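Local coordinates for protein oligoribonuclease (Colwellia psychrerythraea, PDB 6A4E) that probably degrades very short RNA chains to mononucleotides from their 3' ends, as an exoribonuclease of the RNase H-like DEDD family, at residues Ile30-Ser35 with Ala91-Trp96; Val24-Ala29 with Ile48-Asp53; Leu13-Leu18 with Ile109-Arg114. The protein carries 1 engineered substitution. All blocks are in the same frame, centred on the assembly; numbering follows the deposited sequence.

Overall arrangement
The three contacts lie along the mixed sheet of an RNase H-like exonuclease. Contacts 1 and 2 share strand 25-33: one takes its far half, covered by helix 82-94, the other its beginning, where the chain after strand 39-47 meets it; their centres are about 23 Å apart. Contact 3 lies on the neighbouring strand 8-15 and forms part of the site that holds the linked uridines. Its centre is about 12 Å from that of contact 2, and the two touch where Leu26 and Glu27 pair with Glu14. The nearest atom of contact 2 is about 6 Å from the bound nucleic acid. Contact 1, about 12 Å from it at the nearest atoms, belongs to the hydrophobic core.

Contact 1. Residues Ile30-Ser35 with Ala91-Trp96; sequences IIITDS and AFVQEW
Ile30 and Ile32, two residues apart on one face of a strand, pack against one corner of the Phe92 ring, at CE2. Ile30 meets it at the edge, in the plane of the ring, with CG2 3.8 Å from Phe92 CE2. Ile32 approaches the same corner obliquely, its CG1 3.8 Å from CE2 of Phe92. Both isoleucines run past the ring in the opposite direction, so the contact is made alongside. Phe92 reaches the strand because its CG lies anti to the backbone N (chi1 165°), which swings the ring off the helix. Trp96, just beyond the helix, lays CD1 over one face of Phe92, 3.8 Å above the ring plane and offset toward the rim. Its CB also packs against Ile32, 3.9 Å from CG1. Val93 completes the patch, with CG2 3.9 Å from CG2 of Ile30.

No hydrogen bond crosses here, and beta-branched isoleucines suit the strand because they fill the space with apolar branches while keeping the chain extended. Val93 continues onto Ile9 of strand 8-15 and Phe92 onto Ala41 of strand 39-47, whereas Ile31 faces helix 160-177. A sheet with helices on both faces is the layered alpha/beta core of the RNase H-like fold.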
loop_
_atom_site.group_PDB
_atom_site.type_symbol
_atom_site.label_atom_id
_atom_site.label_comp_id
_atom_site.label_asym_id
_atom_site.label_seq_id
_atom_site.Cartn_x
_atom_site.Cartn_y
_atom_site.Cartn_z
ATOM N N ILE A 30 17.861 -0.648 -3.194
ATOM C CA ILE A 30 17.460 -1.450 -2.036
ATOM C C ILE A 30 18.373 -1.168 -0.856
ATOM O O ILE A 30 19.610 -1.188 -0.998
ATOM C CB ILE A 30 17.522 -2.987 -2.319
ATOM C CG1 ILE A 30 16.849 -3.342 -3.644
ATOM C CG2 ILE A 30 16.911 -3.777 -1.169
ATOM C CD1 ILE A 30 17.157 -4.737 -4.102
ATOM N N ILE A 31 17.769 -0.914 0.305
ATOM C CA ILE A 31 18.516 -0.902 1.559
ATOM C C ILE A 31 17.882 -1.864 2.564
ATOM O O ILE A 31 16.653 -1.914 2.712
ATOM C CB ILE A 31 18.589 0.500 2.179
ATOM C CG1 ILE A 31 19.462 1.411 1.327
ATOM C CG2 ILE A 31 19.193 0.440 3.574
ATOM C CD1 ILE A 31 19.403 2.875 1.713
ATOM N N ILE A 32 18.738 -2.634 3.228
ATOM C CA ILE A 32 18.341 -3.464 4.359
ATOM C C ILE A 32 18.634 -2.725 5.667
ATOM O O ILE A 32 19.759 -2.273 5.886
ATOM C CB ILE A 32 19.105 -4.824 4.376
ATOM C CG1 ILE A 32 19.125 -5.468 2.982
ATOM C CG2 ILE A 32 18.539 -5.764 5.465
ATOM C CD1 ILE A 32 17.782 -5.926 2.518
ATOM N N THR A 33 17.632 -2.582 6.524
ATOM C CA THR A 33 17.877 -2.149 7.899
ATOM C C THR A 33 17.558 -3.291 8.873
ATOM O O THR A 33 16.853 -4.237 8.511
ATOM C CB THR A 33 17.028 -0.918 8.291
ATOM O OG1 THR A 33 15.657 -1.308 8.456
ATOM C CG2 THR A 33 17.121 0.180 7.250
ATOM N N ASP A 34 18.053 -3.220 10.109
ATOM C CA ASP A 34 17.551 -4.148 11.131
ATOM C C ASP A 34 16.211 -3.600 11.587
ATOM O O ASP A 34 15.708 -2.639 11.006
ATOM C CB ASP A 34 18.534 -4.340 12.310
ATOM C CG ASP A 34 18.796 -3.058 13.107
ATOM O OD1 ASP A 34 17.884 -2.216 13.271
ATOM O OD2 ASP A 34 19.935 -2.899 13.601
ATOM N N SER A 35 15.621 -4.184 12.622
ATOM C CA SER A 35 14.277 -3.776 13.018
ATOM C C SER A 35 14.274 -2.414 13.698
ATOM O O SER A 35 13.209 -1.829 13.885
ATOM C CB SER A 35 13.654 -4.827 13.943
ATOM O OG SER A 35 14.296 -4.833 15.216
ATOM N N ALA A 91 18.891 -11.831 -5.391
ATOM C CA ALA A 91 20.040 -12.468 -4.745
ATOM C C ALA A 91 20.584 -11.676 -3.551
ATOM O O ALA A 91 21.101 -12.249 -2.597
ATOM C CB ALA A 91 21.151 -12.687 -5.756
ATOM N N PHE A 92 20.484 -10.355 -3.625
ATOM C CA PHE A 92 20.995 -9.484 -2.576
ATOM C C PHE A 92 20.085 -9.572 -1.370
ATOM O O PHE A 92 20.510 -9.778 -0.240
ATOM C CB PHE A 92 21.080 -8.042 -3.077
ATOM C CG PHE A 92 21.258 -7.022 -1.979
ATOM C CD1 PHE A 92 22.486 -6.871 -1.347
ATOM C CD2 PHE A 92 20.201 -6.210 -1.587
ATOM C CE1 PHE A 92 22.661 -5.933 -0.348
ATOM C CE2 PHE A 92 20.370 -5.269 -0.576
ATOM C CZ PHE A 92 21.601 -5.132 0.042
ATOM N N VAL A 93 18.807 -9.410 -1.656
ATOM C CA VAL A 93 17.753 -9.425 -0.677
ATOM C C VAL A 93 17.683 -10.798 0.024
ATOM O O VAL A 93 17.460 -10.870 1.241
ATOM C CB VAL A 93 16.425 -9.039 -1.389
ATOM C CG1 VAL A 93 15.274 -9.897 -0.976
ATOM C CG2 VAL A 93 16.131 -7.561 -1.189
ATOM N N GLN A 94 17.910 -11.872 -0.737
ATOM C CA GLN A 94 17.977 -13.240 -0.198
ATOM C C GLN A 94 19.125 -13.420 0.786
ATOM O O GLN A 94 19.027 -14.182 1.743
ATOM C CB GLN A 94 18.115 -14.263 -1.337
ATOM C CG GLN A 94 16.771 -14.633 -1.932
ATOM C CD GLN A 94 16.863 -15.482 -3.168
ATOM O OE1 GLN A 94 17.921 -15.567 -3.809
ATOM N NE2 GLN A 94 15.738 -16.122 -3.528
ATOM N N GLU A 95 20.207 -12.691 0.545
ATOM C CA GLU A 95 21.405 -12.779 1.358
ATOM C C GLU A 95 21.223 -12.177 2.754
ATOM O O GLU A 95 22.116 -12.285 3.583
ATOM C CB GLU A 95 22.562 -12.077 0.639
ATOM C CG GLU A 95 23.960 -12.459 1.125
ATOM C CD GLU A 95 24.907 -11.264 1.180
ATOM O OE1 GLU A 95 24.937 -10.472 0.211
ATOM O OE2 GLU A 95 25.614 -11.112 2.200
ATOM N N TRP A 96 20.062 -11.573 3.020
ATOM C CA TRP A 96 19.900 -10.689 4.184
ATOM C C TRP A 96 18.653 -10.928 5.025
ATOM O O TRP A 96 18.648 -10.666 6.224
ATOM C CB TRP A 96 19.912 -9.221 3.719
ATOM C CG TRP A 96 21.285 -8.731 3.463
ATOM C CD1 TRP A 96 21.907 -8.599 2.254
ATOM C CD2 TRP A 96 22.248 -8.353 4.453
ATOM N NE1 TRP A 96 23.196 -8.145 2.433
ATOM C CE2 TRP A 96 23.424 -7.986 3.777
ATOM C CE3 TRP A 96 22.228 -8.297 5.851
ATOM C CZ2 TRP A 96 24.563 -7.558 4.449
ATOM C CZ3 TRP A 96 23.364 -7.877 6.516
ATOM C CH2 TRP A 96 24.511 -7.513 5.817
#

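Contact 2. Residues Val24-Ala29 with Ile48-Asp53; sequences VILEIA and ISQTDD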
loop_
_atom_site.group_PDB
_atom_site.type_symbol
_atom_site.label_atom_id
_atom_site.label_comp_id
_atom_site.label_asym_id
_atom_site.label_seq_id
_atom_site.Cartn_x
_atom_site.Cartn_y
_atom_site.Cartn_z
ATOM N N VAL A 24 7.105 1.803 -17.444
ATOM C CA VAL A 24 8.138 0.826 -17.126
ATOM C C VAL A 24 9.089 1.387 -16.067
ATOM O O VAL A 24 9.025 2.572 -15.710
ATOM C CB VAL A 24 8.958 0.405 -18.396
ATOM C CG1 VAL A 24 8.076 -0.285 -19.401
ATOM C CG2 VAL A 24 9.646 1.613 -19.047
ATOM N N ILE A 25 9.973 0.525 -15.573
ATOM C CA ILE A 25 10.885 0.865 -14.492
ATOM C C ILE A 25 12.173 1.443 -15.047
ATOM O O ILE A 25 12.749 0.891 -15.980
ATOM C CB ILE A 25 11.228 -0.385 -13.625
ATOM C CG1 ILE A 25 9.989 -0.921 -12.911
ATOM C CG2 ILE A 25 12.363 -0.101 -12.642
ATOM C CD1 ILE A 25 10.149 -2.336 -12.455
ATOM N N LEU A 26 12.628 2.535 -14.436
ATOM C CA LEU A 26 13.869 3.190 -14.803
ATOM C C LEU A 26 14.946 2.988 -13.752
ATOM O O LEU A 26 16.138 3.023 -14.071
ATOM C CB LEU A 26 13.649 4.689 -14.990
ATOM C CG LEU A 26 12.577 5.114 -15.981
ATOM C CD1 LEU A 26 12.440 6.630 -15.978
ATOM C CD2 LEU A 26 12.963 4.589 -17.353
ATOM N N GLU A 27 14.551 2.823 -12.495
ATOM C CA GLU A 27 15.553 2.760 -11.440
ATOM C C GLU A 27 15.103 1.923 -10.249
ATOM O O GLU A 27 13.927 1.900 -9.912
ATOM C CB GLU A 27 15.909 4.166 -10.971
ATOM C CG GLU A 27 17.265 4.249 -10.302
ATOM C CD GLU A 27 17.545 5.628 -9.714
ATOM O OE1 GLU A 27 16.590 6.428 -9.570
ATOM O OE2 GLU A 27 18.723 5.903 -9.390
ATOM N N ILE A 28 16.061 1.244 -9.621
ATOM C CA ILE A 28 15.824 0.415 -8.440
ATOM C C ILE A 28 16.964 0.606 -7.455
ATOM O O ILE A 28 18.126 0.466 -7.843
ATOM C CB ILE A 28 15.756 -1.127 -8.745
ATOM C CG1 ILE A 28 15.084 -1.427 -10.078
ATOM C CG2 ILE A 28 15.054 -1.880 -7.605
ATOM C CD1 ILE A 28 15.052 -2.910 -10.394
ATOM N N ALA A 29 16.633 0.894 -6.194
ATOM C CA ALA A 29 17.601 0.815 -5.107
ATOM C C ALA A 29 17.003 0.065 -3.925
ATOM O O ALA A 29 15.798 0.153 -3.683
ATOM C CB ALA A 29 18.045 2.191 -4.681
ATOM N N ILE A 48 17.984 1.399 -15.344
ATOM C CA ILE A 48 17.566 0.377 -16.297
ATOM C C ILE A 48 17.683 0.887 -17.726
ATOM O O ILE A 48 17.105 1.941 -18.081
ATOM C CB ILE A 48 16.108 -0.096 -16.040
ATOM C CG1 ILE A 48 15.970 -0.676 -14.630
ATOM C CG2 ILE A 48 15.715 -1.143 -17.034
ATOM C CD1 ILE A 48 16.949 -1.769 -14.338
ATOM N N SER A 49 18.426 0.144 -18.549
ATOM C CA SER A 49 18.532 0.462 -19.971
ATOM C C SER A 49 17.150 0.512 -20.609
ATOM O O SER A 49 16.384 -0.459 -20.547
ATOM C CB SER A 49 19.406 -0.563 -20.709
ATOM O OG SER A 49 19.439 -0.301 -22.115
ATOM N N GLN A 50 16.844 1.656 -21.216
ATOM C CA GLN A 50 15.577 1.891 -21.902
ATOM C C GLN A 50 15.883 2.642 -23.213
ATOM O O GLN A 50 16.858 3.401 -23.278
ATOM C CB GLN A 50 14.637 2.685 -20.997
ATOM C CG GLN A 50 13.178 2.282 -21.076
ATOM C CD GLN A 50 12.887 0.901 -20.505
ATOM O OE1 GLN A 50 12.347 0.030 -21.200
ATOM N NE2 GLN A 50 13.220 0.697 -19.226
ATOM N N THR A 51 15.094 2.414 -24.264
ATOM C CA THR A 51 15.363 3.050 -25.560
ATOM C C THR A 51 14.951 4.525 -25.535
ATOM O O THR A 51 14.156 4.947 -24.679
ATOM C CB THR A 51 14.642 2.324 -26.719
ATOM O OG1 THR A 51 13.229 2.564 -26.666
ATOM C CG2 THR A 51 14.893 0.828 -26.639
ATOM N N ASP A 52 15.490 5.311 -26.464
ATOM C CA ASP A 52 15.330 6.767 -26.402
ATOM C C ASP A 52 13.889 7.214 -26.550
ATOM O O ASP A 52 13.479 8.210 -25.965
ATOM C CB ASP A 52 16.191 7.450 -27.463
ATOM C CG ASP A 52 17.661 7.452 -27.089
ATOM O OD1 ASP A 52 17.967 7.352 -25.878
ATOM O OD2 ASP A 52 18.516 7.545 -27.994
ATOM N N ASP A 53 13.106 6.478 -27.318
ATOM C CA ASP A 53 11.721 6.877 -27.497
ATOM C C ASP A 53 10.880 6.625 -26.244
ATOM O O ASP A 53 9.842 7.267 -26.062
ATOM C CB ASP A 53 11.122 6.147 -28.682
ATOM C CG ASP A 53 11.686 4.768 -28.829
ATOM O OD1 ASP A 53 12.724 4.628 -29.531
ATOM O OD2 ASP A 53 11.107 3.840 -28.214
#
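Ile48 is drawn against Leu26 and Ile25 just past the end of strand 39-47, and this is the tight part of the contact. The backbone N of Ile48 donates to Leu26 O at 2.8 Å, with a nearly straight N-H...O angle of 171°, although the donor stands 40° above the carbonyl plane. The neighbouring carbonyl, Ile25 O, abuts the isoleucine side chain, 3.5 Å from Ile48 CB. Farther along, CG1 of Ile48 lies 4.2 Å from CG2 of Ile25, the two side chains passing at a slant. A branched apolar residue suits the place because its other neighbours are Leu82 and Ala85 of helix 82-94.

Toward solvent the packing thins to the side chain of Gln50, which lies chiefly against Val24. They come from opposite directions, and CG2 of Val24 is almost equally far from the three amide atoms of Gln50, closest to CD at 3.6 Å. A bend at chi2 (69°) turns the Gln50 amide back over the strand. There NE2 comes within 3.3 Å of Ile25 O, but at too poor an angle for a hydrogen bond. Replacing Gln50 with an alanine would probably uncover Val24 CG2 and open a gap beside the Ile25 carbonyl. Beyond it the segment turns outward: Thr51 OG1 donates to Asp53 OD2, and Asp52 pairs with Arg76, neither touching the strand.

On the far side of the strand Glu27 is held by a salt bridge to Arg74. Leu26 and Glu27 both stand opposite Glu14, and two residues facing one make a classic beta bulge in strand 25-33, which runs between strand 39-47 and strand 8-15, the strand that carries Glu14 into the nucleotide site.

Contact 3. Residues Leu13-Leu18 with Ile109-Arg114; sequences LEMTGL and IGQDRR. With nucleotides of chain C.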
loop_
_atom_site.group_PDB
_atom_site.type_symbol
_atom_site.label_atom_id
_atom_site.label_comp_id
_atom_site.label_asym_id
_atom_site.label_seq_id
_atom_site.Cartn_x
_atom_site.Cartn_y
_atom_site.Cartn_z
ATOM N N LEU A 13 11.628 2.756 -6.412
ATOM C CA LEU A 13 11.656 2.573 -7.858
ATOM C C LEU A 13 11.475 3.948 -8.489
ATOM O O LEU A 13 10.863 4.835 -7.877
ATOM C CB LEU A 13 10.546 1.606 -8.302
ATOM C CG LEU A 13 10.895 0.147 -8.655
ATOM C CD1 LEU A 13 11.720 -0.511 -7.583
ATOM C CD2 LEU A 13 9.625 -0.668 -8.918
ATOM N N GLU A 14 12.031 4.149 -9.674
ATOM C CA GLU A 14 11.640 5.293 -10.492
ATOM C C GLU A 14 11.077 4.738 -11.794
ATOM O O GLU A 14 11.583 3.739 -12.312
ATOM C CB GLU A 14 12.809 6.247 -10.739
ATOM C CG GLU A 14 13.391 6.875 -9.465
ATOM C CD GLU A 14 12.342 7.620 -8.639
ATOM O OE1 GLU A 14 11.475 8.297 -9.233
ATOM O OE2 GLU A 14 12.374 7.517 -7.394
ATOM N N MET A 15 10.009 5.364 -12.291
ATOM C CA MET A 15 9.251 4.836 -13.415
ATOM C C MET A 15 9.066 5.919 -14.471
ATOM O O MET A 15 9.460 7.069 -14.246
ATOM C CB MET A 15 7.890 4.307 -12.950
ATOM C CG MET A 15 7.968 3.326 -11.779
ATOM S SD MET A 15 8.226 4.111 -10.146
ATOM C CE MET A 15 7.030 3.120 -9.255
ATOM N N THR A 16 8.464 5.568 -15.607
ATOM C CA THR A 16 8.271 6.538 -16.685
ATOM C C THR A 16 6.959 7.277 -16.469
ATOM O O THR A 16 6.642 8.243 -17.167
ATOM C CB THR A 16 8.278 5.870 -18.090
ATOM O OG1 THR A 16 7.186 4.942 -18.195
ATOM C CG2 THR A 16 9.617 5.145 -18.349
ATOM N N GLY A 17 6.205 6.811 -15.484
ATOM C CA GLY A 17 4.938 7.413 -15.118
ATOM C C GLY A 17 4.266 6.643 -13.989
ATOM O O GLY A 17 4.925 5.927 -13.217
ATOM N N LEU A 18 2.944 6.761 -13.925
ATOM C CA LEU A 18 2.176 6.292 -12.783
ATOM C C LEU A 18 1.385 5.023 -13.061
ATOM O O LEU A 18 0.847 4.423 -12.133
ATOM C CB LEU A 18 1.208 7.383 -12.316
ATOM C CG LEU A 18 1.743 8.589 -11.533
ATOM C CD1 LEU A 18 0.601 9.547 -11.230
ATOM C CD2 LEU A 18 2.437 8.168 -10.227
ATOM N N ILE A 109 4.599 2.839 -0.751
ATOM C CA ILE A 109 5.351 1.757 -1.335
ATOM C C ILE A 109 4.438 0.858 -2.192
ATOM O O ILE A 109 4.918 0.137 -3.053
ATOM C CB ILE A 109 6.064 0.981 -0.226
ATOM C CG1 ILE A 109 7.081 -0.004 -0.815
ATOM C CG2 ILE A 109 5.031 0.343 0.702
ATOM C CD1 ILE A 109 8.414 0.644 -1.184
ATOM N N GLY A 110 3.127 0.960 -2.006
ATOM C CA GLY A 110 2.159 0.206 -2.796
ATOM C C GLY A 110 2.165 0.548 -4.285
ATOM O O GLY A 110 1.879 -0.294 -5.145
ATOM N N GLN A 111 2.495 1.796 -4.595
ATOM C CA GLN A 111 2.688 2.191 -5.968
ATOM C C GLN A 111 3.856 1.411 -6.577
ATOM O O GLN A 111 3.706 0.798 -7.632
ATOM C CB GLN A 111 2.922 3.698 -6.070
ATOM C CG GLN A 111 3.302 4.158 -7.479
ATOM C CD GLN A 111 2.148 4.091 -8.477
ATOM O OE1 GLN A 111 1.009 3.717 -8.139
ATOM N NE2 GLN A 111 2.438 4.462 -9.716
ATOM N N ASP A 112 5.005 1.415 -5.900
ATOM C CA ASP A 112 6.173 0.644 -6.360
ATOM C C ASP A 112 5.839 -0.831 -6.536
ATOM O O ASP A 112 6.208 -1.471 -7.537
ATOM C CB ASP A 112 7.340 0.770 -5.381
ATOM C CG ASP A 112 7.778 2.196 -5.175
ATOM O OD1 ASP A 112 6.963 3.005 -4.705
ATOM O OD2 ASP A 112 8.944 2.516 -5.465
ATOM N N ARG A 113 5.123 -1.358 -5.555
ATOM C CA ARG A 113 4.739 -2.758 -5.555
ATOM C C ARG A 113 3.939 -3.146 -6.820
ATOM O O ARG A 113 4.090 -4.260 -7.333
ATOM C CB ARG A 113 3.945 -3.063 -4.280
ATOM C CG ARG A 113 3.514 -4.499 -4.130
ATOM C CD ARG A 113 3.100 -4.817 -2.692
ATOM N NE ARG A 113 3.548 -6.162 -2.354
ATOM C CZ ARG A 113 4.178 -6.506 -1.237
ATOM N NH1 ARG A 113 4.420 -5.610 -0.294
ATOM N NH2 ARG A 113 4.555 -7.766 -1.066
ATOM N N ARG A 114 3.116 -2.234 -7.342
ATOM C CA ARG A 114 2.407 -2.505 -8.604
ATOM C C ARG A 114 3.368 -2.799 -9.742
ATOM O O ARG A 114 3.094 -3.635 -10.596
ATOM C CB ARG A 114 1.541 -1.331 -9.017
ATOM C CG ARG A 114 0.517 -0.912 -7.983
ATOM C CD ARG A 114 -0.056 0.430 -8.367
ATOM N NE ARG A 114 -0.942 0.332 -9.525
ATOM C CZ ARG A 114 -1.475 1.385 -10.145
ATOM N NH1 ARG A 114 -1.187 2.624 -9.746
ATOM N NH2 ARG A 114 -2.290 1.204 -11.176
ATOM P P U C 2 8.543 9.251 -6.023
ATOM O OP1 U C 2 9.804 8.599 -5.540
ATOM O OP2 U C 2 8.299 10.700 -5.761
ATOM O "O5'" U C 2 8.416 9.012 -7.594
ATOM C "C5'" U C 2 8.189 7.708 -8.123
ATOM C "C4'" U C 2 7.615 7.746 -9.522
ATOM O "O4'" U C 2 6.230 8.174 -9.498
ATOM C "C3'" U C 2 8.272 8.703 -10.504
ATOM O "O3'" U C 2 9.497 8.213 -11.019
ATOM C "C2'" U C 2 7.185 8.889 -11.561
ATOM O "O2'" U C 2 7.152 7.801 -12.476
ATOM C "C1'" U C 2 5.916 8.841 -10.706
ATOM N N1 U C 2 5.386 10.191 -10.401
ATOM C C2 U C 2 4.743 10.879 -11.430
ATOM O O2 U C 2 4.606 10.426 -12.558
ATOM N N3 U C 2 4.267 12.119 -11.086
ATOM C C4 U C 2 4.369 12.722 -9.847
ATOM O O4 U C 2 3.895 13.851 -9.683
ATOM C C5 U C 2 5.048 11.948 -8.847
ATOM C C6 U C 2 5.520 10.734 -9.145
ATOM P P U C 1 4.560 10.460 -0.726
ATOM O OP1 U C 1 3.539 9.647 -0.035
ATOM O OP2 U C 1 4.097 11.725 -1.337
ATOM O "O5'" U C 1 5.159 9.520 -1.850
ATOM C "C5'" U C 1 5.487 9.987 -3.147
ATOM C "C4'" U C 1 5.253 8.888 -4.147
ATOM O "O4'" U C 1 3.849 8.858 -4.472
ATOM C "C3'" U C 1 5.962 8.998 -5.488
ATOM O "O3'" U C 1 7.277 8.452 -5.427
ATOM C "C2'" U C 1 5.032 8.231 -6.445
ATOM O "O2'" U C 1 5.329 6.839 -6.453
ATOM C "C1'" U C 1 3.657 8.409 -5.792
ATOM N N1 U C 1 2.760 9.371 -6.475
ATOM C C2 U C 1 1.569 8.829 -6.924
ATOM O O2 U C 1 1.305 7.644 -6.778
ATOM N N3 U C 1 0.711 9.716 -7.529
ATOM C C4 U C 1 0.932 11.069 -7.715
ATOM O O4 U C 1 0.066 11.741 -8.279
ATOM C C5 U C 1 2.183 11.561 -7.219
ATOM C C6 U C 1 3.035 10.718 -6.612
HETATM O O HOH W 1 4.744 5.423 -10.114
#
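Leu13 and Asp112, and farther on Leu18 and Gln111, join the end of strand 8-15 and the turn after it to the start of helix 109-119, a largely polar strand-to-helix contact in the nucleotide-binding cleft. The short axes run 9.1 Å apart at an angle of 66°. Asp112 OD2 accepts from Leu13 N at 2.9 Å, met nearly head-on along its C-O bond. At the other end Gln111 NE2 donates in its own amide plane to Leu18 O, 2.9 Å away, while its OE1 takes a bond from Arg114 NH1. Held at both ends, the amide cannot easily turn. CG anti to the backbone N (chi1 173°) and a bend at chi2 carry it across to the turn. Between the two bonds Met15 CE rests 3.9 Å from Asp112 CA.

The nucleotides lie against this frame. O3' of U2 of chain C donates to Glu14 OE1 (2.7 Å) and in turn accepts from Met15 N. O2' of U2 of chain C is 3.0 Å from both Met15 O and Gly17 O. Leu18 touches both bases, with CG 3.6 Å from O2 of U2 of chain C and CD2 3.5 Å from C2 of U1 of chain C, an apolar wedge suited to uncharged ring systems. Glu14 lies by the phosphate joining the uridines, with Asp12 close to it and Asp112 next to Asp12 but farther from the phosphate, consistent with the acidic cluster of DEDD nucleases. Gripping the terminal O3' as both donor and acceptor is consistent with recognition of a free 3' end, as expected for 3'-to-5' hydrolysis.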